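Local coordinates for protein malic enzyme (PDB 3NV9) that probably catalyses, as an NADP-type malic enzyme, the oxidative decarboxylation of malate to pyruvate and carbon dioxide, at residues 219-224 with 294-299; 380-385 with 419-424; 154-159 with 180-185; 197-202 with 232-237; 391-396 with 411-416. One frame throughout, in Å; residues are numbered along the deposited sequence.

Contact 1 (219-224 with 294-299); sequences ECRMVF and GADVLI
Asp296 meets Cys220 and Arg221 just where strands 222-225 and 297-300 begin to run side by side. Its CB packs on Cys220 CB at 3.9 Å and also comes close to the carbonyl of Arg221. CG lies anti to the carbonyl carbon, beside its own backbone N (chi1 -60°). At the tip, OD1 takes the Arg221 N-H on its anti lone pair, with Arg221 N to Asp296 OD1 at 2.8 Å and 158° at the hydrogen. OD2 turns to a salt bridge with Lys215. The carbonyl of Arg221 answers with two bonds in its plane, from Asp296 N at 2.9 Å and, longer, from Val297 N.

From there the backbones settle into parallel pairing, with short-segment axes 13° apart. Val223 N donates to Val297 O at 2.9 Å, and Ile299 N donates to Val223 O.

Side chains alternate between the two faces. On one, Met222 CG leans on Val297 CB at 3.6 Å, and Phe224 lies alongside Ile299, CE2 to CD1 at 3.8 Å. The opposite face carries Val223, whose CG2 touches Ala295 CB at 3.9 Å. Arg221 NH1 stands beside the turn at Gly294 and Ala295, while NH2 binds Ala291 O.

Helices 193-213 and 229-240 cover the Met222-Phe224 face. With strand 248-252 on the far edge of 222-225, this is the centre of a Rossmann sheet, where its first and fourth strands lie adjacent.

Contact 2 (380-385 with 419-424); sequences DNMAIA and ADVAMQ. With SO4 (sulfate ion), chain C.
The carboxamide of Gln424 presents one face to Asn381: CB of Asn381 stands over it, 3.9 Å from Gln424 NE2. Water 1 approaches from the same side of that amide plane, giving a sound bond to Asn381 O and a weak one to Gln424 OE1. The NE2 of Gln424 and the ND2 of Asn381 both bind OD1 of Asp428, so one carboxylate oxygen holds the two amides. Asp420, the flat group at the other end, shares its oxygens out: OD1 receives water 2 at 2.8 Å from the water oxygen, OD2 the indole N-H of Trp438. Water 2 also donates to Ala385 O.

Between these water bridges the packing is apolar. No direct hydrogen bond joins the segments, whose axes approach to 8.2 Å at 153°, a nearly antiparallel pair. The methyl of Ala385 fits into this close approach: its CB is 3.9 Å from both Gln424 CB and Asp420 O. CG of Gln424, anti to its backbone N (chi1 -164°), rests 3.6 Å from Asn381 O. Met382 crosses Val421 at about a right angle, and the bend at chi3 (74°) lays its CE 3.6 Å from Val421 CG1.

Asp380, at the start of its helix, donates its N-H to a sulfate ion, Asp380 N to O4 at 3.0 Å; the ion is probably from the crystallisation liquor. Around the pair, helix 438-461 packs on helix 413-428 through Ala419 and Ala422, while helix 229-240 meets Ala383 and Ile384 of helix 380-396.

Contact 3 (154-159 with 180-185); sequences FVQRIQ and DVLRES. With SO4 (sulfate ion), chain C.
Val155 and Leu182 cross obliquely between two helices of successive beta-alpha-beta crossovers: helix 148-158 leads into strand 164-167, and helix 174-185 leads from it to strand 190-192, all on the parallel sheet of the N-terminal domain. The short axes run 23° apart in the same direction but 10.6 Å from each other, so side chains rather than backbones bridge the gap.

Leu182 does so with a fork. CG sits anti to the carbonyl carbon (chi1 -71°), and from it CD1 nestles against the branched end of Val155, 3.5 Å from its CG1 and 3.8 Å from its CG2. The other branch, CD2, reaches the aliphatic part of Gln156, 3.8 Å from CG. Gln156 likewise crosses Leu182 at a slant, then continues extended beyond CG until its amide arrives at Ser185. There Gln156 NE2 donates to Ser185 OG at 2.8 Å, bent to 140° at the hydrogen and with OG tilted from the amide plane. The hydroxyl passes its own hydrogen to Val181 O, from above that carbonyl's plane. Gln159 NE2 holds the Gln156 carbonyl on a lone pair.

Away from Leu182, Phe154 stacks on Phe154 of the second subunit, and Arg157 NH1 binds Asp138 O and Lys140 O of that subunit; the helix is thus also a dimer surface. Elsewhere on helix 174-185, Arg183 NH1 donates to O3 of a sulfate ion at 3.0 Å, while its NH2 bonds only weakly to O2.

Contact 4 (197-202 with 232-237); sequences GTASVT and TTCLRL
Thr198 O is gripped from opposite faces of its carbonyl plane, by Thr202 N at 3.0 Å and by Thr202 OG1 at 2.6 Å, the hydroxyl standing 38° out of that plane. The same hydroxyl oxygen lies 3.3 Å from Cys234 SG across the contact. OG1 lies beside its own backbone N (chi1 -48°), turned back over the preceding turn of helix 193-213.

Ala199 carries the packing. Its CB enters the neighbouring helix between Thr233 and Leu237, 3.4 Å from Thr233 O and 3.5 Å from Leu237 CD1. Having only a methyl there lets the Ala199 and Cys234 CA atoms come within 4.1 Å. The axes cross at -49°, 8.0 Å apart. In the Rossmann domain, helix 229-240 links strand 222-225 to strand 248-252, and helix 193-213 precedes the first of these strands, so the contact joins two helices on one side of the sheet.

Cys234 SG, anti to its carbonyl carbon, fits beside Ala199, 3.6 Å from CA, and touches Thr198 CG2. Ser200, turned the other way, bonds to Ala383 O through OG. Thr233 OG1 binds Ser229 O, leaving CG2 facing Ala199 CB.

Contact 5 (391-396 with 411-416); sequences AEFAEK and PGIFPK
Phe393 and Ile413 meet where helices 380-396 and 413-428, joined by a loop, form a helical hairpin in the NAD-binding domain. The conformation of Phe393 sets the geometry: CB points toward residues 411-416, and CG is anti to the backbone N (chi1 179°). Ile413 crosses it at about a right angle, placing CG1 over one face of the ring, 3.8 Å from the ring centroid and 23° off the normal, a CH-pi contact. CG1 is displaced toward the rim, nearest to Phe393 CD2 at 3.5 Å. Gly412, with no side chain, allows the ring to approach its backbone: Phe393 CE1 is 3.7 Å from Gly412 C.

Lys416 meets the ring at its edge through CD. Its CG is anti to the backbone N (chi1 168°), and the chain stays extended through chi3; CD lies near the ring plane, 4.0 Å from Phe393 CB. CE follows on, 3.9 Å from Phe393 N. Only at chi4 does it bend, turning NZ toward Glu392.

Nearby, Leu390 also packs on Ile413, and Ala389 on Lys416, while Pro415 meets helix 438-461. Glu392 OE1 and Lys416 NZ, 4.2 Å apart, are too far for a salt bridge; water 3 spans them, donating to OE1 and accepting from NZ, its oxygen 2.8 Å from each.

How the contacts relate
Contacts 1 and 4 are buried and belong to the Rossmann core, one built from backbone hydrogen bonds between strands, the other from close apolar packing of helices. They meet where Phe224 packs on Leu235 and Ile299 on Thr202. Contacts 2 and 5 hold the same two helices, 380-396 and 413-428, at different points; both combine apolar packing with water bridges, but contact 5 is a surface contact. A salt bridge from Asp380 to Arg236 ties contact 2 to contact 4. Contact 3, in the N-terminal domain, is partly buried and lies beside the second subunit; nothing in it touches contact 2, though one sulfate ion binds both.

Contact 1 (219-224 with 294-299)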
# COMPACT_ATOMS: atom_id res chain seq x y z
N GLU A 219 -6.73 25.94 36.77
CA GLU A 219 -6.04 26.37 37.97
C GLU A 219 -4.66 25.71 38.15
O GLU A 219 -3.98 25.95 39.17
CB GLU A 219 -6.94 26.21 39.22
CG GLU A 219 -8.29 27.10 39.18
CD GLU A 219 -8.04 28.66 39.09
OE1 GLU A 219 -7.27 29.21 39.93
OE2 GLU A 219 -8.63 29.35 38.17
N CYS A 220 -4.23 24.93 37.14
CA CYS A 220 -2.89 24.28 37.11
C CYS A 220 -1.73 25.01 36.42
O CYS A 220 -1.84 25.45 35.29
CB CYS A 220 -2.97 22.90 36.52
SG CYS A 220 -3.97 21.79 37.49
N ARG A 221 -0.60 25.10 37.11
CA ARG A 221 0.57 25.58 36.44
C ARG A 221 1.20 24.42 35.64
O ARG A 221 1.55 23.36 36.18
CB ARG A 221 1.56 26.18 37.47
CG ARG A 221 1.12 27.52 38.14
CD ARG A 221 2.33 28.15 38.93
NE ARG A 221 3.41 28.38 37.97
CZ ARG A 221 4.57 27.72 37.93
NH1 ARG A 221 4.89 26.79 38.83
NH2 ARG A 221 5.41 27.98 36.94
N MET A 222 1.36 24.65 34.35
CA MET A 222 1.90 23.61 33.48
C MET A 222 3.21 24.06 32.80
O MET A 222 3.22 25.12 32.16
CB MET A 222 0.85 23.24 32.45
CG MET A 222 -0.43 22.72 33.11
SD MET A 222 -1.52 22.22 31.80
CE MET A 222 -3.10 22.06 32.71
N VAL A 223 4.27 23.25 32.96
CA VAL A 223 5.55 23.48 32.25
C VAL A 223 5.79 22.46 31.10
O VAL A 223 5.84 21.25 31.35
CB VAL A 223 6.75 23.39 33.21
CG1 VAL A 223 8.10 23.67 32.44
CG2 VAL A 223 6.58 24.35 34.38
N PHE A 224 5.97 22.96 29.87
CA PHE A 224 6.27 22.14 28.71
C PHE A 224 7.76 22.15 28.29
O PHE A 224 8.28 23.20 27.94
CB PHE A 224 5.41 22.57 27.54
CG PHE A 224 3.94 22.33 27.76
CD1 PHE A 224 3.19 23.20 28.57
CD2 PHE A 224 3.29 21.27 27.12
CE1 PHE A 224 1.78 22.99 28.76
CE2 PHE A 224 1.89 21.05 27.28
CZ PHE A 224 1.14 21.89 28.12
N GLY A 294 6.78 24.57 42.46
CA GLY A 294 5.33 24.70 42.56
C GLY A 294 4.47 24.27 41.38
O GLY A 294 3.25 24.41 41.42
N ALA A 295 5.08 23.76 40.30
CA ALA A 295 4.29 23.37 39.14
C ALA A 295 3.43 22.15 39.42
O ALA A 295 3.74 21.31 40.31
CB ALA A 295 5.14 23.19 37.84
N ASP A 296 2.35 22.05 38.64
CA ASP A 296 1.42 20.94 38.77
C ASP A 296 1.68 19.82 37.76
O ASP A 296 1.58 18.64 38.07
CB ASP A 296 -0.03 21.48 38.66
CG ASP A 296 -0.34 22.52 39.77
OD1 ASP A 296 -0.34 23.75 39.53
OD2 ASP A 296 -0.55 22.10 40.90
N VAL A 297 1.98 20.24 36.54
CA VAL A 297 2.07 19.41 35.37
C VAL A 297 3.40 19.77 34.68
O VAL A 297 3.78 20.94 34.56
CB VAL A 297 0.83 19.66 34.43
CG1 VAL A 297 0.93 18.89 33.10
CG2 VAL A 297 -0.49 19.32 35.16
N LEU A 298 4.10 18.72 34.23
CA LEU A 298 5.36 18.84 33.51
C LEU A 298 5.20 17.86 32.39
O LEU A 298 4.93 16.65 32.63
CB LEU A 298 6.53 18.41 34.41
CG LEU A 298 7.96 18.29 33.82
CD1 LEU A 298 8.21 19.45 32.89
CD2 LEU A 298 9.06 18.23 34.93
N ILE A 299 5.35 18.37 31.17
CA ILE A 299 5.13 17.57 29.97
C ILE A 299 6.32 17.73 29.02
O ILE A 299 6.61 18.87 28.57
CB ILE A 299 3.79 17.98 29.26
CG1 ILE A 299 2.56 17.71 30.13
CG2 ILE A 299 3.64 17.26 27.96
CD1 ILE A 299 1.21 18.01 29.39

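Contact 2 (380-385 with 419-424)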
# COMPACT_ATOMS: atom_id res chain seq x y z
N ASP A 380 -9.16 20.47 15.31
CA ASP A 380 -8.74 20.39 16.70
C ASP A 380 -9.92 19.88 17.56
O ASP A 380 -9.75 19.10 18.47
CB ASP A 380 -8.24 21.73 17.23
CG ASP A 380 -6.85 22.12 16.70
OD1 ASP A 380 -6.23 21.32 15.94
OD2 ASP A 380 -6.35 23.24 17.07
N ASN A 381 -11.12 20.31 17.24
CA ASN A 381 -12.29 19.85 17.98
C ASN A 381 -12.43 18.32 17.93
O ASN A 381 -12.71 17.68 18.93
CB ASN A 381 -13.53 20.55 17.47
CG ASN A 381 -13.56 22.03 17.88
OD1 ASN A 381 -12.77 22.46 18.72
ND2 ASN A 381 -14.48 22.80 17.31
N MET A 382 -12.19 17.78 16.74
CA MET A 382 -12.31 16.37 16.50
C MET A 382 -11.26 15.64 17.33
O MET A 382 -11.59 14.66 18.01
CB MET A 382 -12.12 16.09 15.02
CG MET A 382 -13.37 16.34 14.22
SD MET A 382 -12.94 16.43 12.48
CE MET A 382 -12.63 14.66 12.10
N ALA A 383 -10.01 16.15 17.31
CA ALA A 383 -8.97 15.60 18.17
C ALA A 383 -9.36 15.59 19.63
O ALA A 383 -9.03 14.67 20.35
CB ALA A 383 -7.68 16.36 18.02
N ILE A 384 -10.04 16.65 20.06
CA ILE A 384 -10.43 16.80 21.47
C ILE A 384 -11.59 15.84 21.82
O ILE A 384 -11.63 15.25 22.86
CB ILE A 384 -10.77 18.27 21.82
CG1 ILE A 384 -9.47 19.11 21.90
CG2 ILE A 384 -11.58 18.36 23.13
CD1 ILE A 384 -9.64 20.64 21.88
N ALA A 385 -12.50 15.64 20.89
CA ALA A 385 -13.58 14.69 21.13
C ALA A 385 -12.96 13.28 21.40
O ALA A 385 -13.38 12.57 22.30
CB ALA A 385 -14.51 14.67 19.89
N ALA A 419 -17.04 7.21 16.76
CA ALA A 419 -18.38 7.80 16.76
C ALA A 419 -18.34 9.20 17.32
O ALA A 419 -18.96 10.10 16.76
CB ALA A 419 -19.38 6.89 17.52
N ASP A 420 -17.62 9.43 18.42
CA ASP A 420 -17.52 10.82 18.93
C ASP A 420 -16.83 11.81 17.94
O ASP A 420 -17.33 12.96 17.74
CB ASP A 420 -16.80 10.87 20.28
CG ASP A 420 -17.60 10.25 21.45
OD1 ASP A 420 -17.03 10.26 22.57
OD2 ASP A 420 -18.75 9.78 21.29
N VAL A 421 -15.69 11.38 17.37
CA VAL A 421 -14.98 12.17 16.36
C VAL A 421 -15.89 12.47 15.15
O VAL A 421 -15.84 13.55 14.57
CB VAL A 421 -13.74 11.43 15.85
CG1 VAL A 421 -13.22 12.03 14.51
CG2 VAL A 421 -12.67 11.36 16.95
N ALA A 422 -16.70 11.50 14.75
CA ALA A 422 -17.62 11.67 13.61
C ALA A 422 -18.69 12.73 13.85
O ALA A 422 -19.05 13.49 12.95
CB ALA A 422 -18.27 10.33 13.25
N MET A 423 -19.20 12.77 15.07
CA MET A 423 -20.31 13.63 15.40
C MET A 423 -19.76 15.05 15.44
O MET A 423 -20.37 15.99 14.90
CB MET A 423 -20.90 13.25 16.78
CG MET A 423 -21.70 11.95 16.78
SD MET A 423 -23.04 11.85 15.57
CE MET A 423 -22.34 11.03 14.13
N GLN A 424 -18.62 15.17 16.11
CA GLN A 424 -17.82 16.39 16.14
C GLN A 424 -17.49 16.87 14.73
O GLN A 424 -17.63 18.05 14.46
CB GLN A 424 -16.57 16.23 17.01
CG GLN A 424 -15.94 17.55 17.38
CD GLN A 424 -16.82 18.41 18.33
OE1 GLN A 424 -17.07 18.06 19.49
NE2 GLN A 424 -17.26 19.53 17.82
S SO4 C . -9.13 23.80 12.57
O1 SO4 C . -9.88 24.99 12.89
O2 SO4 C . -9.85 23.09 11.51
O3 SO4 C . -7.81 24.18 12.10
O4 SO4 C . -8.91 23.05 13.78
O HOH W 1 -14.42 18.73 21.07
O HOH W 2 -16.00 12.79 23.10

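Contact 3 (154-159 with 180-185)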
# COMPACT_ATOMS: atom_id res chain seq x y z
N PHE A 154 4.39 15.47 -3.74
CA PHE A 154 4.27 14.01 -3.68
C PHE A 154 2.86 13.58 -3.23
O PHE A 154 2.19 12.80 -3.88
CB PHE A 154 5.35 13.39 -2.76
CG PHE A 154 5.26 11.90 -2.66
CD1 PHE A 154 6.02 11.10 -3.49
CD2 PHE A 154 4.38 11.29 -1.75
CE1 PHE A 154 5.91 9.70 -3.43
CE2 PHE A 154 4.25 9.88 -1.67
CZ PHE A 154 5.01 9.08 -2.52
N VAL A 155 2.44 14.15 -2.12
CA VAL A 155 1.17 13.80 -1.54
C VAL A 155 0.01 14.20 -2.45
O VAL A 155 -0.94 13.42 -2.62
CB VAL A 155 1.06 14.40 -0.10
CG1 VAL A 155 -0.34 14.18 0.50
CG2 VAL A 155 2.08 13.78 0.76
N GLN A 156 0.12 15.41 -3.04
CA GLN A 156 -0.84 15.89 -4.06
C GLN A 156 -1.00 14.94 -5.25
O GLN A 156 -2.10 14.78 -5.80
CB GLN A 156 -0.51 17.32 -4.52
CG GLN A 156 -0.94 18.42 -3.48
CD GLN A 156 -0.37 19.84 -3.75
OE1 GLN A 156 0.35 20.08 -4.74
NE2 GLN A 156 -0.69 20.77 -2.86
N ARG A 157 0.08 14.27 -5.64
CA ARG A 157 -0.00 13.31 -6.73
C ARG A 157 -0.62 11.97 -6.30
O ARG A 157 -1.37 11.35 -7.08
CB ARG A 157 1.37 13.10 -7.35
CG ARG A 157 1.92 14.34 -8.10
CD ARG A 157 3.12 13.99 -8.98
NE ARG A 157 3.78 15.21 -9.45
CZ ARG A 157 3.33 16.00 -10.44
NH1 ARG A 157 2.22 15.68 -11.11
NH2 ARG A 157 3.99 17.12 -10.76
N ILE A 158 -0.36 11.56 -5.05
CA ILE A 158 -0.72 10.22 -4.57
C ILE A 158 -2.08 10.18 -3.90
O ILE A 158 -2.67 9.12 -3.78
CB ILE A 158 0.33 9.63 -3.61
CG1 ILE A 158 0.36 8.09 -3.69
CG2 ILE A 158 0.13 10.16 -2.17
CD1 ILE A 158 1.54 7.48 -2.80
N GLN A 159 -2.59 11.35 -3.54
CA GLN A 159 -3.83 11.50 -2.82
C GLN A 159 -4.97 10.73 -3.45
O GLN A 159 -5.95 10.39 -2.77
CB GLN A 159 -4.24 12.96 -2.77
CG GLN A 159 -4.97 13.42 -4.01
CD GLN A 159 -5.35 14.88 -3.90
OE1 GLN A 159 -6.33 15.21 -3.29
NE2 GLN A 159 -4.54 15.75 -4.49
N ASP A 180 -0.05 22.18 6.71
CA ASP A 180 -0.89 23.38 6.55
C ASP A 180 -1.34 23.57 5.12
O ASP A 180 -2.52 23.84 4.88
CB ASP A 180 -0.14 24.62 7.07
CG ASP A 180 0.19 24.53 8.54
OD1 ASP A 180 -0.44 23.69 9.21
OD2 ASP A 180 1.06 25.27 9.05
N VAL A 181 -0.42 23.38 4.15
CA VAL A 181 -0.77 23.46 2.71
C VAL A 181 -1.62 22.30 2.29
O VAL A 181 -2.69 22.49 1.71
CB VAL A 181 0.48 23.44 1.80
CG1 VAL A 181 0.08 23.36 0.35
CG2 VAL A 181 1.33 24.67 2.04
N LEU A 182 -1.14 21.07 2.56
CA LEU A 182 -1.85 19.84 2.12
C LEU A 182 -3.25 19.70 2.67
O LEU A 182 -4.09 19.20 1.99
CB LEU A 182 -1.11 18.55 2.50
CG LEU A 182 0.15 18.30 1.74
CD1 LEU A 182 0.76 17.05 2.27
CD2 LEU A 182 -0.14 18.23 0.22
N ARG A 183 -3.48 20.12 3.91
CA ARG A 183 -4.81 19.99 4.45
C ARG A 183 -5.83 20.85 3.67
O ARG A 183 -7.01 20.55 3.66
CB ARG A 183 -4.81 20.26 5.96
CG ARG A 183 -5.11 21.64 6.39
CD ARG A 183 -4.79 21.73 7.86
NE ARG A 183 -5.80 21.05 8.69
CZ ARG A 183 -6.63 21.70 9.53
NH1 ARG A 183 -6.55 23.03 9.62
NH2 ARG A 183 -7.51 21.02 10.29
N GLU A 184 -5.37 21.88 2.97
CA GLU A 184 -6.26 22.78 2.24
C GLU A 184 -6.36 22.36 0.81
O GLU A 184 -7.46 22.44 0.22
CB GLU A 184 -5.82 24.24 2.39
CG GLU A 184 -5.92 24.72 3.87
CD GLU A 184 -7.36 24.62 4.47
OE1 GLU A 184 -8.37 24.59 3.70
OE2 GLU A 184 -7.47 24.57 5.73
N SER A 185 -5.26 21.84 0.26
CA SER A 185 -5.31 21.48 -1.16
C SER A 185 -5.85 20.12 -1.53
O SER A 185 -6.28 19.95 -2.68
CB SER A 185 -3.95 21.71 -1.86
OG SER A 185 -2.88 21.16 -1.15
S SO4 C . -9.13 23.80 12.57
O1 SO4 C . -9.88 24.99 12.89
O2 SO4 C . -9.85 23.09 11.51
O3 SO4 C . -7.81 24.18 12.10
O4 SO4 C . -8.91 23.05 13.78

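Contact 4 (197-202 with 232-237)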
# COMPACT_ATOMS: atom_id res chain seq x y z
N GLY A 197 -2.63 13.98 16.76
CA GLY A 197 -2.66 12.63 17.29
C GLY A 197 -2.08 12.54 18.68
O GLY A 197 -2.77 12.14 19.62
N THR A 198 -0.81 12.94 18.81
CA THR A 198 -0.13 12.99 20.11
C THR A 198 -0.82 13.91 21.11
O THR A 198 -0.91 13.61 22.26
CB THR A 198 1.35 13.44 19.94
OG1 THR A 198 2.05 12.47 19.14
CG2 THR A 198 2.07 13.62 21.32
N ALA A 199 -1.24 15.08 20.68
CA ALA A 199 -1.91 16.02 21.55
C ALA A 199 -3.26 15.45 21.94
O ALA A 199 -3.65 15.56 23.08
CB ALA A 199 -2.06 17.34 20.87
N SER A 200 -3.95 14.77 21.04
CA SER A 200 -5.20 14.07 21.49
C SER A 200 -5.04 13.17 22.74
O SER A 200 -5.76 13.32 23.72
CB SER A 200 -5.81 13.27 20.34
OG SER A 200 -7.07 12.80 20.70
N VAL A 201 -4.10 12.23 22.72
CA VAL A 201 -3.96 11.30 23.86
C VAL A 201 -3.30 11.99 25.04
O VAL A 201 -3.52 11.59 26.20
CB VAL A 201 -3.12 10.06 23.49
CG1 VAL A 201 -3.85 9.28 22.40
CG2 VAL A 201 -1.72 10.47 22.95
N THR A 202 -2.48 13.01 24.76
CA THR A 202 -1.87 13.74 25.88
C THR A 202 -2.93 14.44 26.74
O THR A 202 -2.92 14.32 27.96
CB THR A 202 -0.77 14.74 25.49
OG1 THR A 202 0.15 14.14 24.59
CG2 THR A 202 -0.02 15.15 26.73
N THR A 232 4.00 21.47 21.03
CA THR A 232 3.32 22.65 20.52
C THR A 232 1.82 22.37 20.39
O THR A 232 0.98 23.18 20.82
CB THR A 232 3.94 23.04 19.12
OG1 THR A 232 5.03 23.93 19.31
CG2 THR A 232 2.99 23.70 18.21
N THR A 233 1.49 21.22 19.80
CA THR A 233 0.09 20.87 19.57
C THR A 233 -0.57 20.45 20.87
O THR A 233 -1.75 20.72 21.05
CB THR A 233 -0.07 19.80 18.50
OG1 THR A 233 0.80 20.10 17.40
CG2 THR A 233 -1.51 19.73 18.01
N CYS A 234 0.22 19.85 21.77
CA CYS A 234 -0.25 19.44 23.11
C CYS A 234 -0.69 20.66 23.89
O CYS A 234 -1.76 20.65 24.48
CB CYS A 234 0.80 18.67 23.90
SG CYS A 234 1.05 17.00 23.27
N LEU A 235 0.13 21.71 23.86
CA LEU A 235 -0.17 22.97 24.51
C LEU A 235 -1.42 23.57 23.93
O LEU A 235 -2.32 23.95 24.67
CB LEU A 235 1.01 23.93 24.35
CG LEU A 235 1.01 25.19 25.22
CD1 LEU A 235 2.47 25.60 25.40
CD2 LEU A 235 0.18 26.29 24.49
N ARG A 236 -1.50 23.64 22.61
CA ARG A 236 -2.66 24.23 21.98
C ARG A 236 -3.98 23.50 22.29
O ARG A 236 -5.03 24.16 22.51
CB ARG A 236 -2.47 24.29 20.49
CG ARG A 236 -3.71 24.88 19.80
CD ARG A 236 -3.54 25.02 18.31
NE ARG A 236 -3.75 23.78 17.57
CZ ARG A 236 -2.83 23.15 16.84
NH1 ARG A 236 -1.57 23.59 16.79
NH2 ARG A 236 -3.15 22.05 16.17
N LEU A 237 -3.98 22.16 22.27
CA LEU A 237 -5.24 21.48 22.57
C LEU A 237 -5.59 21.68 24.01
O LEU A 237 -6.77 21.82 24.32
CB LEU A 237 -5.26 19.98 22.24
CG LEU A 237 -5.19 19.68 20.74
CD1 LEU A 237 -5.46 18.18 20.45
CD2 LEU A 237 -6.06 20.60 19.93

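Contact 5 (391-396 with 411-416)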
# COMPACT_ATOMS: atom_id res chain seq x y z
N ALA A 391 -10.46 9.28 27.54
CA ALA A 391 -10.40 9.50 28.96
C ALA A 391 -11.65 8.93 29.65
O ALA A 391 -11.53 8.28 30.65
CB ALA A 391 -10.30 10.96 29.22
N GLU A 392 -12.84 9.17 29.10
CA GLU A 392 -14.10 8.65 29.71
C GLU A 392 -14.17 7.11 29.64
O GLU A 392 -14.56 6.48 30.59
CB GLU A 392 -15.33 9.26 29.07
CG GLU A 392 -15.35 10.78 29.07
CD GLU A 392 -16.47 11.37 28.19
OE1 GLU A 392 -17.16 10.61 27.46
OE2 GLU A 392 -16.66 12.61 28.22
N PHE A 393 -13.73 6.52 28.52
CA PHE A 393 -13.69 5.06 28.41
C PHE A 393 -12.85 4.51 29.54
O PHE A 393 -13.25 3.53 30.22
CB PHE A 393 -13.08 4.59 27.08
CG PHE A 393 -13.01 3.10 26.96
CD1 PHE A 393 -14.01 2.41 26.31
CD2 PHE A 393 -11.95 2.38 27.53
CE1 PHE A 393 -13.95 1.03 26.21
CE2 PHE A 393 -11.90 0.98 27.43
CZ PHE A 393 -12.88 0.33 26.79
N ALA A 394 -11.70 5.14 29.77
CA ALA A 394 -10.83 4.68 30.85
C ALA A 394 -11.48 4.85 32.24
O ALA A 394 -11.43 3.92 33.06
CB ALA A 394 -9.38 5.36 30.78
N GLU A 395 -12.05 6.03 32.50
CA GLU A 395 -12.68 6.29 33.79
C GLU A 395 -13.84 5.34 34.12
O GLU A 395 -14.00 5.00 35.27
CB GLU A 395 -13.15 7.72 33.88
CG GLU A 395 -14.00 8.01 35.10
CD GLU A 395 -14.41 9.47 35.19
OE1 GLU A 395 -14.58 10.13 34.11
OE2 GLU A 395 -14.54 9.95 36.34
N LYS A 396 -14.64 4.93 33.13
CA LYS A 396 -15.74 3.96 33.31
C LYS A 396 -15.30 2.57 33.85
O LYS A 396 -16.02 1.93 34.61
CB LYS A 396 -16.38 3.68 31.96
CG LYS A 396 -17.83 3.88 31.88
CD LYS A 396 -18.13 5.28 31.26
CE LYS A 396 -19.63 5.63 31.39
NZ LYS A 396 -19.89 7.12 31.67
N PRO A 411 -9.99 -2.75 22.78
CA PRO A 411 -10.48 -2.47 21.46
C PRO A 411 -11.78 -1.68 21.43
O PRO A 411 -12.07 -1.07 20.41
CB PRO A 411 -10.62 -3.86 20.81
CG PRO A 411 -10.82 -4.82 21.94
CD PRO A 411 -10.02 -4.19 23.11
N GLY A 412 -12.50 -1.61 22.55
CA GLY A 412 -13.77 -0.86 22.58
C GLY A 412 -13.51 0.63 22.58
O GLY A 412 -14.38 1.44 22.23
N ILE A 413 -12.31 1.04 23.01
CA ILE A 413 -11.97 2.46 22.91
C ILE A 413 -12.28 2.94 21.51
O ILE A 413 -12.77 4.08 21.31
CB ILE A 413 -10.41 2.71 23.14
CG1 ILE A 413 -10.00 2.53 24.60
CG2 ILE A 413 -9.97 4.09 22.70
CD1 ILE A 413 -8.49 2.22 24.75
N PHE A 414 -11.99 2.13 20.50
CA PHE A 414 -11.85 2.77 19.20
C PHE A 414 -13.14 3.04 18.43
O PHE A 414 -13.22 4.05 17.80
CB PHE A 414 -10.77 2.11 18.38
CG PHE A 414 -9.51 1.98 19.12
CD1 PHE A 414 -8.70 3.09 19.30
CD2 PHE A 414 -9.19 0.79 19.73
CE1 PHE A 414 -7.56 3.00 20.11
CE2 PHE A 414 -8.03 0.65 20.50
CZ PHE A 414 -7.21 1.78 20.71
N PRO A 415 -14.15 2.17 18.51
CA PRO A 415 -15.44 2.55 17.92
C PRO A 415 -16.07 3.70 18.66
O PRO A 415 -16.78 4.51 18.06
CB PRO A 415 -16.31 1.25 18.00
CG PRO A 415 -15.61 0.42 19.06
CD PRO A 415 -14.13 0.77 18.97
N LYS A 416 -15.80 3.82 19.94
CA LYS A 416 -16.31 4.97 20.66
C LYS A 416 -15.58 6.27 20.20
O LYS A 416 -16.25 7.29 19.90
CB LYS A 416 -16.18 4.72 22.16
CG LYS A 416 -16.40 5.89 23.04
CD LYS A 416 -16.02 5.48 24.45
CE LYS A 416 -16.20 6.65 25.47
NZ LYS A 416 -17.70 6.78 25.77
O HOH W 3 -18.24 8.10 28.18